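Local structure of Obg-like ATPase 1 (Schizosaccharomyces pombe, 1NI3) at residues Ala64-Arg69 with Ile297-Tyr302; Val83-Thr88 with Val318-Ile323; Ala304-Asn309 with Ile323-Lys328; Lys328-Ala333 with Lys373-Val378; Gly347-Tyr352 with Tyr377-Gly382. The protein hydrolyses ATP, and GTP less efficiently, with magnesium as cofactor, and negatively regulates the G2/M transition of the cell cycle. All blocks are in the same frame, centred on the assembly; numbering follows the deposited sequence.

Overall arrangement
The five contacts run from the nucleotide-binding G domain into the C-terminal TGS region. Contacts 1 and 2 lie about 10 Å apart between centres and meet through strands 60-65 and 81-90, neighbours in the large mixed sheet; their segments alternate along the chain. Contact 3 shares strand 317-324 with contact 2, its centre about 12 Å away, and pairs it with strand 307-312 in a hairpin. Contacts 4 and 5, with centres about 9 Å apart, come last, sharing Tyr377 and Val378 beside the small antiparallel sheet. The centres of contacts 1 and 4 are about 24 Å apart. One sheet carries the chain from the G domain into the TGS hairpin, beside which the small sheet packs.

Contact 1: residues Ala64-Arg69 with Ile297-Tyr302; sequences AVPDER and IIVTGY
Val65 of strand 60-65 packs against Tyr302, where helix 294-304 lies on the sheet of the P-loop NTPase (G domain) fold. This is the tight part. The two side chains cross at about a right angle, and both valine methyls meet the tyrosine ring. CG1 of Val65 makes a CH-pi contact over one face, 4.1 Å from the Tyr302 ring centroid and 20° off the normal. CG2 of Val65 comes to the rim, 3.4 Å from Tyr302 CD1. The ring's hydroxyl goes elsewhere, bonding to Thr322 OG1. An alanine in place of Tyr302 would probably leave the Val65 methyls beside a gap and Thr322 without this hydroxyl partner. Ile298 extends the buried part, its CG2 lying 3.9 Å from Val65 CA.

Toward solvent the packing thins, and no hydrogen bond crosses anywhere between the two segments. Pro66 and Val299 are both partly exposed and meet through little more than one methyl and one ring carbon. Past the proline the chain turns away into helix 68-77, where Asp67 takes the N-cap position and accepts a weak bond from Arg69 N. On this outer side Pro66 CG rests 3.7 Å from Val299 CG2.

Contact 2: residues Val83-Thr88 with Val318-Ile323; sequences VPAFLT and VRSWTI
Val83 and Arg319 form a parallel bridge, after which the two chains diverge: the axes of the short strand segments 85-88 and 318-323 lie 44° apart and approach no closer than 6.7 Å. Val83 grips the other strand on both sides of Arg319, as a parallel pair does. Its N donates to Val318 O at 3.0 Å, and its O accepts from Ser320 N at 3.0 Å. Pro84 follows and has no N-H to continue the pattern. Farther on a water fills in, accepting from Phe86 N and sitting 2.6 Å from Thr322 OG1.

This bridge joins strand 81-90 of the G domain to strand 317-324 of the TGS hairpin, so that one mixed sheet runs through both. On the face carrying Val83 and Arg319 the two side chains lie side by side, pointing the same way. Arg319 CG is anti to the backbone N (chi1 177°), and from there the chain stays extended to NE, with Arg319 CG 3.8 Å from Val83 CB. Val83 CG1 comes over one face of the guanidinium; the opposite face is taken by Trp321, whose CZ3 stands 3.5 Å above the guanidinium plane, over its centre. Between the diverging strands Ala85 CB lies 3.6 Å from Ser320 OG, a hydroxyl whose neighbour Asn309 ND2 is modelled too close for the distance to be trusted, while Thr322 OG1 is also bonded to Tyr302 OH.

Contact 3: residues Ala304-Asn309 with Ile323-Lys328; sequences ALNLIN and IRKGTK
Ile308 and Ile323 face each other as an antiparallel hydrogen-bonded pair, with Ile308 N to Ile323 O at 2.9 Å and Ile323 N to Ile308 O at 2.8 Å. Both hold CG1 in the crowded position between backbone N and carbonyl carbon (chi1 near 59°), and their CD1 methyls meet at 3.4 Å. Ile308 CG2 touches Lys325 CG, the two side chains at about a right angle.

The side chains of Leu307 and Arg324, the next, non-hydrogen-bonded pair, diverge, yet Arg324 bends at chi2 (-70°), and its CD lies 3.5 Å from Leu307 CD2. Its guanidinium goes on to Arg16 O, Gly18 O and Gln13 OE1. Lys325, the second residue of the type I turn from Arg324 to Thr327, donates its N to Asn306 O at 3.1 Å.

The hairpin of strands 307-312 and 317-324 is flanked by helix 294-304, whose Tyr302 touches Leu307 and Asn309, and by helix 329-336, whose Val335 meets Ile323.

Contact 4: residues Lys328-Ala333 with Lys373-Val378; sequences KAPQAA and KGKEYV
Ala329 and Tyr377 supply the main backbone bond: Ala329 N donates to Tyr377 O at 2.6 Å. The same oxygen takes a CA-H...O contact from Lys328 CA, and Lys328 with Val378 forms a single bridge. Next to it the chain folds tightly through an inverse gamma turn centred on Glu376, with a weak bond from Tyr377 N to Lys375 O.

Apolar contacts accompany the backbone bond. Pro330 sets its ring against the stem of Lys375, the two CG atoms 3.9 Å apart. Ala329 CB sits at the edge of the Tyr377 ring, near its plane and 4.1 Å from CD2, while Lys373 CG stands over one ring face. All of this belongs to the ubiquitin-like TGS region: the first turn of helix 329-336 rests on the loop that leaves strand 372-374 of the small antiparallel sheet.

The charged contact is weaker. Lys328 runs out past Val378, its CG 3.4 Å from Val378 CG1, then bends at chi3 (-72°). Glu376 bends at chi2 (-44°), and Lys328 NZ forms a weak salt bridge of 3.3 Å with Glu376 OE1. An alanine in place of Lys328 would probably leave Glu376 without this cationic mate and open a gap beside Val378. Both residues of the pair lie on the outer side of the contact, Glu376 exposed to solvent.

Contact 5: residues Gly347-Tyr352 with Tyr377-Gly382; sequences GEIMHY and YVMESG
From Ile349 and Met379, with CA atoms 8.6 Å apart, the two chains converge on Tyr352 and Gly382, at 5.3 Å, their end-to-end directions differing by 31°. In the wider part side chains bridge the gap: Ile349 CG1 rests 3.9 Å from Tyr377 CE2, and its CD1 comes near the selenium of selenomethionine Met379.

Polar groups gather next. Tyr377 and His351 reach toward each other tip to tip, with the Tyr377 hydroxyl 3.0 Å from His351 CE1. Glu380, extended beyond CG, brings OE2 to 2.9 Å from His351 NE2, but the angle is poor for a hydrogen bond; ring and carboxylate planes are 66° apart. The same OE2 lies 2.6 Å from Tyr377 OH, for which Asp383 OD2 is a second possible partner. So much carboxylate nearby would tend to favour a positive imidazole.

The contact sets the end of strand 346-350, the central strand of the small TGS sheet, against the loop leading to strand 384-386. His351 also occupies the N-cap position of helix 352-358. Gly382 has a positive phi (99°), where a CB would collide with the preceding carbonyl oxygen and crowd Tyr352 CB. A water accepts from Tyr352 N at 2.9 Å and donates to Ser381 O.

Contact 1: residues Ala64-Arg69 with Ile297-Tyr302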
# COMPACT_ATOMS: atom_id res chain seq x y z
N ALA A 64 2.61 12.06 -2.65
CA ALA A 64 3.12 11.93 -4.00
C ALA A 64 4.08 10.76 -4.10
O ALA A 64 5.01 10.66 -3.30
CB ALA A 64 3.80 13.21 -4.44
N VAL A 65 3.85 9.89 -5.08
CA VAL A 65 4.72 8.73 -5.28
C VAL A 65 5.99 9.17 -5.98
O VAL A 65 5.94 9.74 -7.08
CB VAL A 65 4.07 7.67 -6.16
CG1 VAL A 65 4.89 6.40 -6.10
CG2 VAL A 65 2.64 7.44 -5.75
N PRO A 66 7.15 8.93 -5.36
CA PRO A 66 8.40 9.33 -6.00
C PRO A 66 8.76 8.42 -7.18
O PRO A 66 8.60 7.19 -7.12
CB PRO A 66 9.41 9.26 -4.85
CG PRO A 66 8.85 8.22 -3.95
CD PRO A 66 7.36 8.48 -3.97
N ASP A 67 9.22 9.03 -8.26
CA ASP A 67 9.57 8.26 -9.45
C ASP A 67 10.47 9.01 -10.42
O ASP A 67 10.00 9.84 -11.19
CB ASP A 67 8.31 7.79 -10.16
CG ASP A 67 8.61 7.12 -11.48
OD1 ASP A 67 9.55 6.29 -11.52
OD2 ASP A 67 7.90 7.41 -12.46
N GLU A 68 11.75 8.67 -10.38
CA GLU A 68 12.74 9.30 -11.23
C GLU A 68 12.28 9.42 -12.67
O GLU A 68 12.59 10.41 -13.34
CB GLU A 68 14.04 8.52 -11.14
CG GLU A 68 14.94 9.05 -10.04
CD GLU A 68 15.86 8.00 -9.46
OE1 GLU A 68 16.56 7.31 -10.24
OE2 GLU A 68 15.89 7.86 -8.22
N ARG A 69 11.52 8.44 -13.15
CA ARG A 69 11.02 8.53 -14.51
C ARG A 69 10.20 9.81 -14.62
O ARG A 69 10.42 10.62 -15.51
CB ARG A 69 10.17 7.31 -14.84
CG ARG A 69 10.92 6.00 -14.77
CD ARG A 69 9.99 4.86 -15.12
NE ARG A 69 10.20 3.69 -14.28
CZ ARG A 69 9.42 2.62 -14.30
NH1 ARG A 69 8.38 2.59 -15.13
NH2 ARG A 69 9.67 1.59 -13.51
N ILE A 297 9.30 4.30 2.11
CA ILE A 297 8.01 3.86 2.63
C ILE A 297 6.93 3.94 1.55
O ILE A 297 6.35 2.91 1.18
CB ILE A 297 7.59 4.70 3.85
CG1 ILE A 297 8.49 4.38 5.05
CG2 ILE A 297 6.13 4.42 4.20
CD1 ILE A 297 8.28 5.26 6.24
N ILE A 298 6.65 5.14 1.05
CA ILE A 298 5.62 5.27 0.03
C ILE A 298 5.76 4.32 -1.15
O ILE A 298 4.79 3.68 -1.56
CB ILE A 298 5.55 6.73 -0.50
CG1 ILE A 298 4.73 7.58 0.47
CG2 ILE A 298 4.86 6.78 -1.87
CD1 ILE A 298 5.41 7.81 1.77
N VAL A 299 6.96 4.19 -1.68
CA VAL A 299 7.13 3.28 -2.81
C VAL A 299 6.70 1.89 -2.39
O VAL A 299 5.89 1.26 -3.08
CB VAL A 299 8.57 3.19 -3.27
CG1 VAL A 299 8.70 2.10 -4.30
CG2 VAL A 299 9.01 4.52 -3.85
N THR A 300 7.22 1.42 -1.27
CA THR A 300 6.86 0.09 -0.80
C THR A 300 5.34 -0.07 -0.73
O THR A 300 4.81 -1.14 -1.06
CB THR A 300 7.44 -0.18 0.59
OG1 THR A 300 8.83 0.15 0.61
CG2 THR A 300 7.27 -1.64 0.95
N GLY A 301 4.66 0.99 -0.31
CA GLY A 301 3.21 0.94 -0.22
C GLY A 301 2.60 0.85 -1.60
O GLY A 301 1.85 -0.09 -1.91
N TYR A 302 2.92 1.84 -2.43
CA TYR A 302 2.44 1.87 -3.80
C TYR A 302 2.62 0.51 -4.47
O TYR A 302 1.72 0.02 -5.13
CB TYR A 302 3.20 2.93 -4.58
CG TYR A 302 2.58 3.26 -5.92
CD1 TYR A 302 1.57 4.20 -6.03
CD2 TYR A 302 3.05 2.67 -7.08
CE1 TYR A 302 1.05 4.56 -7.26
CE2 TYR A 302 2.54 3.00 -8.32
CZ TYR A 302 1.54 3.96 -8.41
OH TYR A 302 1.07 4.33 -9.64

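Contact 2: residues Val83-Thr88 with Val318-Ile323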
# COMPACT_ATOMS: atom_id res chain seq x y z
N VAL A 83 1.91 16.66 -12.61
CA VAL A 83 1.09 15.95 -11.64
C VAL A 83 1.64 14.54 -11.42
O VAL A 83 1.56 13.68 -12.30
CB VAL A 83 -0.37 15.84 -12.10
CG1 VAL A 83 -1.20 15.20 -10.99
CG2 VAL A 83 -0.90 17.22 -12.44
N PRO A 84 2.21 14.30 -10.24
CA PRO A 84 2.78 13.01 -9.87
C PRO A 84 1.69 12.02 -9.54
O PRO A 84 0.52 12.36 -9.51
CB PRO A 84 3.62 13.34 -8.66
CG PRO A 84 2.81 14.40 -7.99
CD PRO A 84 2.44 15.28 -9.17
N ALA A 85 2.08 10.78 -9.29
CA ALA A 85 1.13 9.75 -8.93
C ALA A 85 0.85 9.98 -7.45
O ALA A 85 1.52 10.79 -6.81
CB ALA A 85 1.74 8.37 -9.15
N PHE A 86 -0.12 9.27 -6.89
CA PHE A 86 -0.40 9.44 -5.48
C PHE A 86 -0.78 8.18 -4.74
O PHE A 86 -1.56 7.37 -5.25
CB PHE A 86 -1.51 10.48 -5.29
CG PHE A 86 -1.07 11.88 -5.61
CD1 PHE A 86 -1.32 12.43 -6.86
CD2 PHE A 86 -0.35 12.62 -4.69
CE1 PHE A 86 -0.88 13.73 -7.17
CE2 PHE A 86 0.10 13.92 -5.00
CZ PHE A 86 -0.17 14.47 -6.24
N LEU A 87 -0.20 8.01 -3.55
CA LEU A 87 -0.52 6.88 -2.67
C LEU A 87 -1.39 7.45 -1.55
O LEU A 87 -1.00 8.40 -0.86
CB LEU A 87 0.72 6.25 -2.02
CG LEU A 87 0.36 5.23 -0.91
CD1 LEU A 87 -0.31 4.03 -1.54
CD2 LEU A 87 1.59 4.80 -0.14
N THR A 88 -2.58 6.88 -1.39
CA THR A 88 -3.49 7.33 -0.36
C THR A 88 -3.09 6.69 0.98
O THR A 88 -2.83 5.48 1.07
CB THR A 88 -4.94 6.96 -0.73
OG1 THR A 88 -5.26 7.57 -1.98
CG2 THR A 88 -5.92 7.43 0.33
N VAL A 318 2.45 17.10 -17.75
CA VAL A 318 3.04 15.78 -17.64
C VAL A 318 2.39 15.14 -16.42
O VAL A 318 2.61 15.58 -15.29
CB VAL A 318 4.55 15.87 -17.43
CG1 VAL A 318 5.11 14.50 -17.12
CG2 VAL A 318 5.19 16.46 -18.67
N ARG A 319 1.59 14.10 -16.65
CA ARG A 319 0.93 13.44 -15.55
C ARG A 319 1.10 11.92 -15.49
O ARG A 319 0.98 11.22 -16.50
CB ARG A 319 -0.55 13.77 -15.56
CG ARG A 319 -1.32 13.06 -14.48
CD ARG A 319 -2.70 13.65 -14.33
NE ARG A 319 -3.46 13.00 -13.27
CZ ARG A 319 -4.69 13.35 -12.94
NH1 ARG A 319 -5.29 14.33 -13.60
NH2 ARG A 319 -5.34 12.73 -11.96
N SER A 320 1.35 11.42 -14.28
CA SER A 320 1.53 9.99 -14.04
C SER A 320 0.18 9.39 -13.64
O SER A 320 -0.43 9.83 -12.67
CB SER A 320 2.52 9.78 -12.90
OG SER A 320 2.69 8.41 -12.63
N TRP A 321 -0.28 8.39 -14.37
CA TRP A 321 -1.56 7.77 -14.07
C TRP A 321 -1.40 6.39 -13.43
O TRP A 321 -0.71 5.53 -13.96
CB TRP A 321 -2.40 7.66 -15.34
CG TRP A 321 -2.52 8.95 -16.08
CD1 TRP A 321 -1.60 9.52 -16.91
CD2 TRP A 321 -3.60 9.89 -15.98
NE1 TRP A 321 -2.03 10.77 -17.32
CE2 TRP A 321 -3.25 11.01 -16.77
CE3 TRP A 321 -4.82 9.90 -15.29
CZ2 TRP A 321 -4.08 12.13 -16.89
CZ3 TRP A 321 -5.65 11.02 -15.41
CH2 TRP A 321 -5.27 12.11 -16.21
N THR A 322 -2.03 6.19 -12.28
CA THR A 322 -1.91 4.90 -11.62
C THR A 322 -2.79 3.82 -12.23
O THR A 322 -3.97 4.03 -12.47
CB THR A 322 -2.25 5.00 -10.13
OG1 THR A 322 -1.27 5.80 -9.46
CG2 THR A 322 -2.29 3.62 -9.49
N ILE A 323 -2.22 2.64 -12.46
CA ILE A 323 -2.99 1.53 -13.01
C ILE A 323 -2.54 0.21 -12.36
O ILE A 323 -1.50 0.16 -11.71
CB ILE A 323 -2.86 1.43 -14.56
CG1 ILE A 323 -1.40 1.27 -14.95
CG2 ILE A 323 -3.47 2.66 -15.21
CD1 ILE A 323 -1.21 0.46 -16.21
O HOH W 1 -1.88 8.31 -9.32

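Contact 3: residues Ala304-Asn309 with Ile323-Lys328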
# COMPACT_ATOMS: atom_id res chain seq x y z
N ALA A 304 3.26 -2.63 -2.97
CA ALA A 304 2.54 -3.68 -2.24
C ALA A 304 1.11 -3.81 -2.74
O ALA A 304 0.54 -4.89 -2.76
CB ALA A 304 2.52 -3.37 -0.75
N LEU A 305 0.55 -2.68 -3.15
CA LEU A 305 -0.80 -2.65 -3.66
C LEU A 305 -0.87 -3.10 -5.12
O LEU A 305 -1.93 -3.00 -5.75
CB LEU A 305 -1.37 -1.23 -3.53
CG LEU A 305 -1.68 -0.74 -2.12
CD1 LEU A 305 -1.95 0.76 -2.16
CD2 LEU A 305 -2.89 -1.49 -1.56
N ASN A 306 0.24 -3.60 -5.66
CA ASN A 306 0.31 -4.04 -7.05
C ASN A 306 -0.03 -2.93 -8.04
O ASN A 306 -0.78 -3.13 -9.00
CB ASN A 306 -0.62 -5.23 -7.31
CG ASN A 306 0.03 -6.57 -7.02
OD1 ASN A 306 1.18 -6.80 -7.40
ND2 ASN A 306 -0.71 -7.46 -6.38
N LEU A 307 0.51 -1.74 -7.80
CA LEU A 307 0.23 -0.63 -8.69
C LEU A 307 1.48 -0.24 -9.49
O LEU A 307 2.62 -0.42 -9.04
CB LEU A 307 -0.31 0.57 -7.89
CG LEU A 307 -1.65 0.30 -7.19
CD1 LEU A 307 -2.02 1.45 -6.28
CD2 LEU A 307 -2.73 0.09 -8.24
N ILE A 308 1.24 0.25 -10.71
CA ILE A 308 2.27 0.70 -11.63
C ILE A 308 1.66 1.95 -12.27
O ILE A 308 0.54 2.33 -11.95
CB ILE A 308 2.53 -0.31 -12.76
CG1 ILE A 308 1.25 -0.55 -13.55
CG2 ILE A 308 3.04 -1.61 -12.19
CD1 ILE A 308 1.46 -1.25 -14.88
N ASN A 309 2.39 2.57 -13.20
CA ASN A 309 1.85 3.76 -13.84
C ASN A 309 2.41 3.97 -15.23
O ASN A 309 3.38 3.34 -15.64
CB ASN A 309 2.22 4.98 -13.00
CG ASN A 309 3.71 5.24 -13.00
OD1 ASN A 309 4.50 4.30 -12.93
ND2 ASN A 309 4.09 6.50 -13.08
N ILE A 323 -2.22 2.64 -12.46
CA ILE A 323 -2.99 1.53 -13.01
C ILE A 323 -2.54 0.21 -12.36
O ILE A 323 -1.50 0.16 -11.71
CB ILE A 323 -2.86 1.43 -14.56
CG1 ILE A 323 -1.40 1.27 -14.95
CG2 ILE A 323 -3.47 2.66 -15.21
CD1 ILE A 323 -1.21 0.46 -16.21
N ARG A 324 -3.32 -0.85 -12.54
CA ARG A 324 -2.95 -2.13 -11.95
C ARG A 324 -1.94 -2.89 -12.78
O ARG A 324 -2.02 -2.91 -14.01
CB ARG A 324 -4.19 -3.00 -11.70
CG ARG A 324 -4.94 -2.63 -10.44
CD ARG A 324 -4.14 -3.00 -9.21
NE ARG A 324 -4.37 -4.38 -8.79
CZ ARG A 324 -5.46 -4.79 -8.14
NH1 ARG A 324 -6.42 -3.91 -7.83
NH2 ARG A 324 -5.60 -6.06 -7.80
N LYS A 325 -1.00 -3.52 -12.08
CA LYS A 325 0.08 -4.29 -12.69
C LYS A 325 -0.25 -5.00 -14.00
O LYS A 325 0.63 -5.16 -14.84
CB LYS A 325 0.62 -5.32 -11.69
CG LYS A 325 2.07 -5.10 -11.29
CD LYS A 325 3.02 -6.15 -11.89
CE LYS A 325 3.19 -6.00 -13.40
NZ LYS A 325 3.99 -7.12 -14.02
N GLY A 326 -1.49 -5.42 -14.19
CA GLY A 326 -1.77 -6.11 -15.44
C GLY A 326 -2.84 -5.47 -16.30
O GLY A 326 -3.47 -6.14 -17.11
N THR A 327 -3.03 -4.17 -16.13
CA THR A 327 -4.06 -3.48 -16.87
C THR A 327 -3.75 -3.37 -18.35
O THR A 327 -2.59 -3.22 -18.75
CB THR A 327 -4.28 -2.09 -16.30
OG1 THR A 327 -4.53 -2.20 -14.89
CG2 THR A 327 -5.47 -1.42 -16.96
N LYS A 328 -4.79 -3.43 -19.15
CA LYS A 328 -4.63 -3.34 -20.59
C LYS A 328 -5.03 -1.97 -21.14
O LYS A 328 -5.98 -1.34 -20.66
CB LYS A 328 -5.41 -4.47 -21.28
CG LYS A 328 -4.66 -5.81 -21.31
CD LYS A 328 -5.46 -6.94 -21.97
CE LYS A 328 -6.62 -7.40 -21.10
NZ LYS A 328 -7.43 -8.48 -21.74

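Contact 4: residues Lys328-Ala333 with Lys373-Val378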
# COMPACT_ATOMS: atom_id res chain seq x y z
N LYS A 328 -4.79 -3.43 -19.15
CA LYS A 328 -4.63 -3.34 -20.59
C LYS A 328 -5.03 -1.97 -21.14
O LYS A 328 -5.98 -1.34 -20.66
CB LYS A 328 -5.41 -4.47 -21.28
CG LYS A 328 -4.66 -5.81 -21.31
CD LYS A 328 -5.46 -6.94 -21.97
CE LYS A 328 -6.62 -7.40 -21.10
NZ LYS A 328 -7.43 -8.48 -21.74
N ALA A 329 -4.28 -1.54 -22.15
CA ALA A 329 -4.45 -0.26 -22.81
C ALA A 329 -5.84 0.37 -22.75
O ALA A 329 -5.99 1.47 -22.23
CB ALA A 329 -4.00 -0.39 -24.26
N PRO A 330 -6.88 -0.32 -23.25
CA PRO A 330 -8.21 0.30 -23.19
C PRO A 330 -8.55 0.80 -21.78
O PRO A 330 -8.83 1.99 -21.59
CB PRO A 330 -9.14 -0.82 -23.65
CG PRO A 330 -8.28 -1.59 -24.61
CD PRO A 330 -6.95 -1.65 -23.88
N GLN A 331 -8.51 -0.10 -20.81
CA GLN A 331 -8.81 0.26 -19.42
C GLN A 331 -7.92 1.40 -18.97
O GLN A 331 -8.39 2.38 -18.40
CB GLN A 331 -8.62 -0.95 -18.50
CG GLN A 331 -9.53 -2.11 -18.81
CD GLN A 331 -9.14 -2.83 -20.10
OE1 GLN A 331 -9.99 -3.27 -20.85
NE2 GLN A 331 -7.84 -2.95 -20.33
N ALA A 332 -6.62 1.26 -19.22
CA ALA A 332 -5.65 2.29 -18.84
C ALA A 332 -6.11 3.65 -19.33
O ALA A 332 -6.07 4.64 -18.60
CB ALA A 332 -4.29 1.96 -19.44
N ALA A 333 -6.53 3.70 -20.59
CA ALA A 333 -6.99 4.94 -21.18
C ALA A 333 -8.27 5.39 -20.48
O ALA A 333 -8.50 6.58 -20.28
CB ALA A 333 -7.25 4.73 -22.66
N LYS A 373 -0.34 0.33 -30.12
CA LYS A 373 -0.98 -0.83 -29.52
C LYS A 373 -2.49 -0.83 -29.58
O LYS A 373 -3.12 0.23 -29.66
CB LYS A 373 -0.51 -1.01 -28.07
CG LYS A 373 0.79 -1.79 -27.96
CD LYS A 373 1.99 -0.96 -28.39
CE LYS A 373 3.14 -1.88 -28.77
NZ LYS A 373 3.28 -3.02 -27.82
N GLY A 374 -3.05 -2.03 -29.55
CA GLY A 374 -4.49 -2.20 -29.62
C GLY A 374 -5.14 -2.63 -28.31
O GLY A 374 -4.58 -2.43 -27.24
N LYS A 375 -6.32 -3.23 -28.40
CA LYS A 375 -7.03 -3.66 -27.21
C LYS A 375 -6.32 -4.72 -26.38
O LYS A 375 -6.42 -4.72 -25.16
CB LYS A 375 -8.43 -4.14 -27.59
CG LYS A 375 -9.33 -3.02 -28.11
CD LYS A 375 -10.69 -3.51 -28.58
CE LYS A 375 -10.61 -4.17 -29.96
NZ LYS A 375 -11.96 -4.57 -30.48
N GLU A 376 -5.59 -5.63 -27.03
CA GLU A 376 -4.91 -6.67 -26.28
C GLU A 376 -3.49 -6.31 -25.90
O GLU A 376 -2.55 -7.06 -26.18
CB GLU A 376 -4.91 -7.98 -27.07
CG GLU A 376 -6.29 -8.56 -27.31
CD GLU A 376 -7.17 -8.51 -26.08
OE1 GLU A 376 -6.66 -8.79 -24.96
OE2 GLU A 376 -8.37 -8.20 -26.22
N TYR A 377 -3.32 -5.17 -25.25
CA TYR A 377 -2.00 -4.74 -24.82
C TYR A 377 -1.97 -4.39 -23.34
O TYR A 377 -2.69 -3.50 -22.89
CB TYR A 377 -1.52 -3.52 -25.61
CG TYR A 377 -0.20 -2.97 -25.10
CD1 TYR A 377 0.99 -3.66 -25.31
CD2 TYR A 377 -0.15 -1.77 -24.37
CE1 TYR A 377 2.19 -3.19 -24.81
CE2 TYR A 377 1.07 -1.30 -23.86
CZ TYR A 377 2.23 -2.01 -24.09
OH TYR A 377 3.44 -1.58 -23.57
N VAL A 378 -1.12 -5.09 -22.60
CA VAL A 378 -0.97 -4.81 -21.18
C VAL A 378 0.08 -3.72 -21.06
O VAL A 378 1.21 -3.89 -21.53
CB VAL A 378 -0.53 -6.05 -20.38
CG1 VAL A 378 -1.69 -7.02 -20.23
CG2 VAL A 378 0.63 -6.73 -21.08

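Contact 5: residues Gly347-Tyr352 with Tyr377-Gly382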
# COMPACT_ATOMS: atom_id res chain seq x y z
N GLY A 347 -3.99 2.74 -29.55
CA GLY A 347 -3.41 3.79 -28.75
C GLY A 347 -1.95 3.89 -29.13
O GLY A 347 -1.38 2.93 -29.67
N GLU A 348 -1.34 5.03 -28.85
CA GLU A 348 0.07 5.27 -29.16
C GLU A 348 0.93 5.22 -27.91
O GLU A 348 0.86 6.10 -27.06
CB GLU A 348 0.22 6.61 -29.89
CG GLU A 348 0.00 6.51 -31.40
CD GLU A 348 -0.76 7.68 -31.96
OE1 GLU A 348 -0.32 8.83 -31.79
OE2 GLU A 348 -1.81 7.44 -32.60
N ILE A 349 1.75 4.17 -27.83
CA ILE A 349 2.65 3.94 -26.70
C ILE A 349 4.09 4.26 -27.05
O ILE A 349 4.51 4.13 -28.20
CB ILE A 349 2.58 2.47 -26.21
CG1 ILE A 349 1.55 2.35 -25.08
CG2 ILE A 349 3.94 1.99 -25.73
CD1 ILE A 349 0.13 2.69 -25.50
N MSE A 350 4.86 4.66 -26.05
CA MSE A 350 6.25 5.00 -26.26
C MSE A 350 6.99 4.63 -24.97
O MSE A 350 7.09 5.43 -24.04
CB MSE A 350 6.31 6.50 -26.59
CG MSE A 350 7.67 7.07 -26.95
SE MSE A 350 7.58 8.90 -27.68
CE MSE A 350 6.00 9.59 -26.78
N HIS A 351 7.47 3.39 -24.91
CA HIS A 351 8.18 2.87 -23.74
C HIS A 351 9.18 3.86 -23.21
O HIS A 351 9.99 4.41 -23.96
CB HIS A 351 8.90 1.55 -24.08
CG HIS A 351 7.97 0.43 -24.42
ND1 HIS A 351 6.60 0.57 -24.40
CD2 HIS A 351 8.21 -0.85 -24.80
CE1 HIS A 351 6.03 -0.58 -24.75
NE2 HIS A 351 7.00 -1.45 -24.99
N TYR A 352 9.14 4.08 -21.90
CA TYR A 352 10.04 5.03 -21.26
C TYR A 352 11.48 4.88 -21.73
O TYR A 352 12.14 5.88 -22.05
CB TYR A 352 9.99 4.85 -19.74
CG TYR A 352 10.95 5.76 -19.03
CD1 TYR A 352 10.73 7.14 -18.96
CD2 TYR A 352 12.11 5.24 -18.46
CE1 TYR A 352 11.65 7.98 -18.33
CE2 TYR A 352 13.03 6.07 -17.84
CZ TYR A 352 12.80 7.45 -17.78
OH TYR A 352 13.73 8.26 -17.18
N TYR A 377 -3.32 -5.17 -25.25
CA TYR A 377 -2.00 -4.74 -24.82
C TYR A 377 -1.97 -4.39 -23.34
O TYR A 377 -2.69 -3.50 -22.89
CB TYR A 377 -1.52 -3.52 -25.61
CG TYR A 377 -0.20 -2.97 -25.10
CD1 TYR A 377 0.99 -3.66 -25.31
CD2 TYR A 377 -0.15 -1.77 -24.37
CE1 TYR A 377 2.19 -3.19 -24.81
CE2 TYR A 377 1.07 -1.30 -23.86
CZ TYR A 377 2.23 -2.01 -24.09
OH TYR A 377 3.44 -1.58 -23.57
N VAL A 378 -1.12 -5.09 -22.60
CA VAL A 378 -0.97 -4.81 -21.18
C VAL A 378 0.08 -3.72 -21.06
O VAL A 378 1.21 -3.89 -21.53
CB VAL A 378 -0.53 -6.05 -20.38
CG1 VAL A 378 -1.69 -7.02 -20.23
CG2 VAL A 378 0.63 -6.73 -21.08
N MSE A 379 -0.31 -2.60 -20.46
CA MSE A 379 0.58 -1.46 -20.29
C MSE A 379 1.88 -1.88 -19.61
O MSE A 379 1.93 -2.87 -18.88
CB MSE A 379 -0.11 -0.38 -19.45
CG MSE A 379 -1.43 0.11 -20.01
SE MSE A 379 -1.22 1.03 -21.70
CE MSE A 379 -0.97 2.84 -21.07
N GLU A 380 2.93 -1.11 -19.85
CA GLU A 380 4.20 -1.40 -19.24
C GLU A 380 4.60 -0.20 -18.38
O GLU A 380 4.51 0.95 -18.81
CB GLU A 380 5.24 -1.69 -20.32
CG GLU A 380 4.88 -2.92 -21.15
CD GLU A 380 5.84 -3.17 -22.30
OE1 GLU A 380 7.06 -3.25 -22.06
OE2 GLU A 380 5.35 -3.28 -23.45
N SER A 381 5.01 -0.50 -17.15
CA SER A 381 5.40 0.52 -16.20
C SER A 381 6.29 1.55 -16.86
O SER A 381 7.33 1.22 -17.41
CB SER A 381 6.14 -0.12 -15.03
OG SER A 381 6.36 0.82 -14.00
N GLY A 382 5.86 2.81 -16.81
CA GLY A 382 6.65 3.87 -17.38
C GLY A 382 6.18 4.30 -18.76
O GLY A 382 6.53 5.37 -19.24
O HOH W 2 7.71 1.90 -20.54